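Local atomic coordinates of malonyl CoA-acyl carrier protein transacylase (Staphylococcus aureus, PDB entry 3IM9), a protein that catalyses transfer of the malonyl group from malonyl-CoA to holo-acyl carrier protein, supplying malonyl-ACP for fatty acid biosynthesis. Residues A[161-173]-A[256-268]. Numbering follows the deposited sequence.
With CA (calcium ion), chain B.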
# COMPACT_ATOMS: atom_id res chain seq x y z
N ILE A 161 -15.42 8.01 16.57
CA ILE A 161 -14.06 8.51 16.30
C ILE A 161 -13.80 8.66 14.81
O ILE A 161 -14.37 7.94 13.96
CB ILE A 161 -12.97 7.62 16.92
CG1 ILE A 161 -12.99 6.29 16.22
CG2 ILE A 161 -13.17 7.51 18.50
CD1 ILE A 161 -11.75 5.55 16.45
N ILE A 162 -12.95 9.63 14.51
CA ILE A 162 -12.38 9.78 13.15
C ILE A 162 -10.91 10.11 13.36
O ILE A 162 -10.56 10.91 14.25
CB ILE A 162 -13.17 10.84 12.41
CG1 ILE A 162 -12.65 11.06 11.04
CG2 ILE A 162 -13.23 12.13 13.15
CD1 ILE A 162 -13.59 12.01 10.17
N GLU A 163 -10.01 9.51 12.58
CA GLU A 163 -8.57 9.64 12.85
C GLU A 163 -7.84 9.77 11.51
O GLU A 163 -8.26 9.17 10.51
CB GLU A 163 -8.03 8.32 13.46
CG GLU A 163 -8.54 8.04 14.84
CD GLU A 163 -8.37 6.59 15.29
OE1 GLU A 163 -8.67 6.31 16.45
OE2 GLU A 163 -7.92 5.74 14.54
N PRO A 164 -6.68 10.43 11.48
CA PRO A 164 -5.83 10.39 10.25
C PRO A 164 -5.43 8.94 10.07
O PRO A 164 -5.05 8.22 11.05
CB PRO A 164 -4.61 11.26 10.65
CG PRO A 164 -5.20 12.32 11.66
CD PRO A 164 -6.13 11.37 12.51
N ALA A 165 -5.55 8.49 8.83
CA ALA A 165 -5.32 7.11 8.47
C ALA A 165 -4.17 6.96 7.47
O ALA A 165 -3.21 6.25 7.73
CB ALA A 165 -6.59 6.48 7.91
N ASN A 166 -4.27 7.64 6.32
CA ASN A 166 -3.22 7.49 5.34
C ASN A 166 -2.62 8.88 5.21
O ASN A 166 -3.25 9.82 4.76
CB ASN A 166 -3.73 7.00 3.94
CG ASN A 166 -4.42 5.68 3.90
OD1 ASN A 166 -5.13 5.42 2.87
ND2 ASN A 166 -4.23 4.83 4.80
N ILE A 167 -1.37 9.02 5.64
CA ILE A 167 -0.65 10.29 5.65
C ILE A 167 0.22 10.30 4.37
O ILE A 167 1.28 9.74 4.35
CB ILE A 167 0.26 10.39 6.90
CG1 ILE A 167 -0.53 10.10 8.21
CG2 ILE A 167 0.83 11.78 6.94
CD1 ILE A 167 -1.74 10.86 8.47
N ASN A 168 -0.36 10.79 3.31
CA ASN A 168 0.14 10.54 1.93
C ASN A 168 1.13 11.54 1.41
O ASN A 168 2.18 11.13 0.92
CB ASN A 168 -1.05 10.35 0.97
CG ASN A 168 -1.81 9.05 1.25
OD1 ASN A 168 -1.33 8.18 1.98
ND2 ASN A 168 -2.98 8.91 0.61
N CYS A 169 0.78 12.82 1.41
CA CYS A 169 1.72 13.87 0.98
C CYS A 169 1.17 15.17 1.53
O CYS A 169 0.07 15.22 2.04
CB CYS A 169 1.86 13.92 -0.55
SG CYS A 169 0.37 14.43 -1.45
N PRO A 170 1.95 16.23 1.51
CA PRO A 170 1.38 17.53 1.91
C PRO A 170 0.13 17.81 1.15
O PRO A 170 0.11 17.73 -0.12
CB PRO A 170 2.50 18.50 1.47
CG PRO A 170 3.74 17.72 1.66
CD PRO A 170 3.36 16.33 1.04
N GLY A 171 -0.96 18.08 1.90
CA GLY A 171 -2.27 18.37 1.27
C GLY A 171 -3.11 17.15 0.93
O GLY A 171 -4.09 17.28 0.28
N GLN A 172 -2.63 15.93 1.31
CA GLN A 172 -3.51 14.78 1.06
C GLN A 172 -3.41 13.86 2.28
O GLN A 172 -2.43 13.13 2.47
CB GLN A 172 -3.10 14.04 -0.19
CG GLN A 172 -4.07 12.81 -0.44
CD GLN A 172 -3.64 12.00 -1.64
OE1 GLN A 172 -3.46 12.56 -2.78
NE2 GLN A 172 -3.55 10.74 -1.47
N ILE A 173 -4.46 13.88 3.14
CA ILE A 173 -4.54 13.07 4.36
C ILE A 173 -5.87 12.35 4.30
O ILE A 173 -6.90 13.01 4.26
CB ILE A 173 -4.47 13.94 5.67
CG1 ILE A 173 -3.17 14.84 5.70
CG2 ILE A 173 -4.56 13.02 6.90
CD1 ILE A 173 -1.89 14.13 5.54
N GLN A 256 -0.16 -2.68 11.63
CA GLN A 256 -0.44 -1.88 10.42
C GLN A 256 -1.97 -1.77 10.20
O GLN A 256 -2.46 -0.72 9.74
CB GLN A 256 0.19 -2.56 9.21
CG GLN A 256 0.22 -1.63 7.96
CD GLN A 256 0.10 -2.44 6.66
OE1 GLN A 256 -0.70 -3.37 6.57
NE2 GLN A 256 0.88 -2.08 5.69
N LEU A 257 -2.70 -2.80 10.58
CA LEU A 257 -4.17 -2.85 10.35
C LEU A 257 -4.85 -1.67 10.99
O LEU A 257 -5.87 -1.22 10.40
CB LEU A 257 -4.78 -4.15 10.86
CG LEU A 257 -4.22 -5.45 10.18
CD1 LEU A 257 -4.74 -6.63 10.95
CD2 LEU A 257 -4.70 -5.51 8.70
N TYR A 258 -4.40 -1.30 12.18
CA TYR A 258 -5.18 -0.35 12.95
C TYR A 258 -4.44 0.92 13.22
O TYR A 258 -4.79 1.72 14.14
CB TYR A 258 -5.72 -0.98 14.26
CG TYR A 258 -4.66 -1.62 15.13
CD1 TYR A 258 -4.45 -3.02 15.02
CD2 TYR A 258 -3.91 -0.87 16.00
CE1 TYR A 258 -3.50 -3.61 15.83
CE2 TYR A 258 -2.94 -1.46 16.79
CZ TYR A 258 -2.76 -2.81 16.68
OH TYR A 258 -1.75 -3.32 17.57
N SER A 259 -3.35 1.12 12.50
CA SER A 259 -2.48 2.29 12.65
C SER A 259 -2.42 3.08 11.36
O SER A 259 -2.57 2.50 10.27
CB SER A 259 -1.05 1.81 12.98
OG SER A 259 -1.11 1.01 14.19
N PRO A 260 -2.15 4.37 11.42
CA PRO A 260 -2.06 5.20 10.21
C PRO A 260 -0.86 4.76 9.35
O PRO A 260 0.17 4.30 9.89
CB PRO A 260 -1.84 6.64 10.71
CG PRO A 260 -1.88 6.52 12.21
CD PRO A 260 -2.03 5.14 12.67
N VAL A 261 -1.01 4.89 8.02
CA VAL A 261 0.09 4.66 7.07
C VAL A 261 0.94 5.87 7.01
O VAL A 261 0.49 6.93 6.55
CB VAL A 261 -0.50 4.31 5.68
CG1 VAL A 261 0.63 4.17 4.65
CG2 VAL A 261 -1.27 2.96 5.74
N GLN A 262 2.16 5.74 7.53
CA GLN A 262 3.08 6.89 7.59
C GLN A 262 3.84 7.09 6.31
O GLN A 262 5.07 6.94 6.26
CB GLN A 262 4.03 6.71 8.80
CG GLN A 262 3.26 6.56 10.12
CD GLN A 262 2.69 7.87 10.62
OE1 GLN A 262 2.87 8.95 10.05
NE2 GLN A 262 1.87 7.77 11.68
N PHE A 263 3.15 7.38 5.20
CA PHE A 263 3.88 7.45 3.92
C PHE A 263 4.81 8.63 3.81
O PHE A 263 5.92 8.43 3.28
CB PHE A 263 2.87 7.41 2.74
CG PHE A 263 3.58 7.18 1.40
CD1 PHE A 263 3.82 8.27 0.59
CD2 PHE A 263 4.01 5.92 1.08
CE1 PHE A 263 4.54 8.10 -0.63
CE2 PHE A 263 4.68 5.67 -0.17
CZ PHE A 263 4.95 6.78 -1.03
N ILE A 264 4.40 9.80 4.31
CA ILE A 264 5.33 10.96 4.25
C ILE A 264 6.59 10.62 5.08
O ILE A 264 7.70 10.79 4.54
CB ILE A 264 4.65 12.23 4.79
CG1 ILE A 264 3.53 12.63 3.81
CG2 ILE A 264 5.65 13.41 4.87
CD1 ILE A 264 2.70 13.79 4.41
N ASN A 265 6.44 10.14 6.33
CA ASN A 265 7.65 9.99 7.16
C ASN A 265 8.52 8.89 6.60
O ASN A 265 9.75 8.94 6.76
CB ASN A 265 7.26 9.70 8.58
CG ASN A 265 6.70 10.89 9.32
OD1 ASN A 265 6.06 10.70 10.36
ND2 ASN A 265 6.87 12.06 8.80
N SER A 266 7.90 7.85 6.02
CA SER A 266 8.69 6.75 5.41
C SER A 266 9.46 7.27 4.19
O SER A 266 10.66 6.85 4.01
CB SER A 266 7.76 5.66 4.94
OG SER A 266 7.07 5.05 6.00
N THR A 267 8.85 8.09 3.33
CA THR A 267 9.54 8.68 2.22
C THR A 267 10.72 9.53 2.72
O THR A 267 11.87 9.42 2.17
CB THR A 267 8.60 9.55 1.36
OG1 THR A 267 7.57 8.68 0.83
CG2 THR A 267 9.34 10.13 0.14
N GLU A 268 10.45 10.33 3.74
CA GLU A 268 11.50 11.25 4.29
C GLU A 268 12.65 10.43 4.89
O GLU A 268 13.84 10.78 4.68
CB GLU A 268 10.89 12.18 5.28
CG GLU A 268 10.00 13.19 4.50
CD GLU A 268 9.36 14.25 5.38
OE1 GLU A 268 9.18 13.95 6.58
OE2 GLU A 268 8.99 15.30 4.76
CA CA B . -1.33 -5.70 7.55
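A short, weakly bonded edge strand at about V261-Q262 lies parallel to strand 162-169, V261 opposite N166, and passes straight into a helix whose first turn stays bonded to the same neighbour. V261 N donates to A165 O over a short 2.6 Å, and V261 O accepts from I167 N at 2.9 Å, so V261 is held through both its own N-H and its own C=O. P260, whose ring nitrogen has no hydrogen to donate, precedes this first bond and rests CB 3.3 Å from A165 O. The ladder then gives way to the helix: I264 N reaches I167 O at 3.1 Å, tilted out of the carbonyl plane. Q262 is the N-cap residue; its carbonyl takes S266 N and, from the opposite face, the second donor that a serine hydroxyl supplies.

On the face of I167 and Q262, I167 CG2, anti to the backbone N, meets I264 CD1 at 3.7 Å, the side chains crossing at about a right angle. I264 extends with chi2 172°; its CG1-CD1 arm is long and slim enough to reach the C169 backbone at the C169-Q172 type II turn.

On the other face N166 and V261 point the same way, ND2 lying 3.6 Å from V261 CG2. Compact V261 also approaches S97 and H207, the catalytic pair by similarity. F263 turns its ring edge to N168 O, CD1 at 3.3 Å, an aromatic C-H being a tolerable neighbour for this buried carbonyl, which lacks a hydrogen-bond partner. Upstream, Q256 OE1 binds the calcium ion at 2.6 Å, alongside Y101 OH and M253 O.

V261 and Q262 thus form one margin of a five-stranded mixed sheet, next to strand 162-169, which pairs antiparallel with strand 172-176; helix 145-155 packs on I167 through F145, while L290 of helix 286-294 touches F263 and N168.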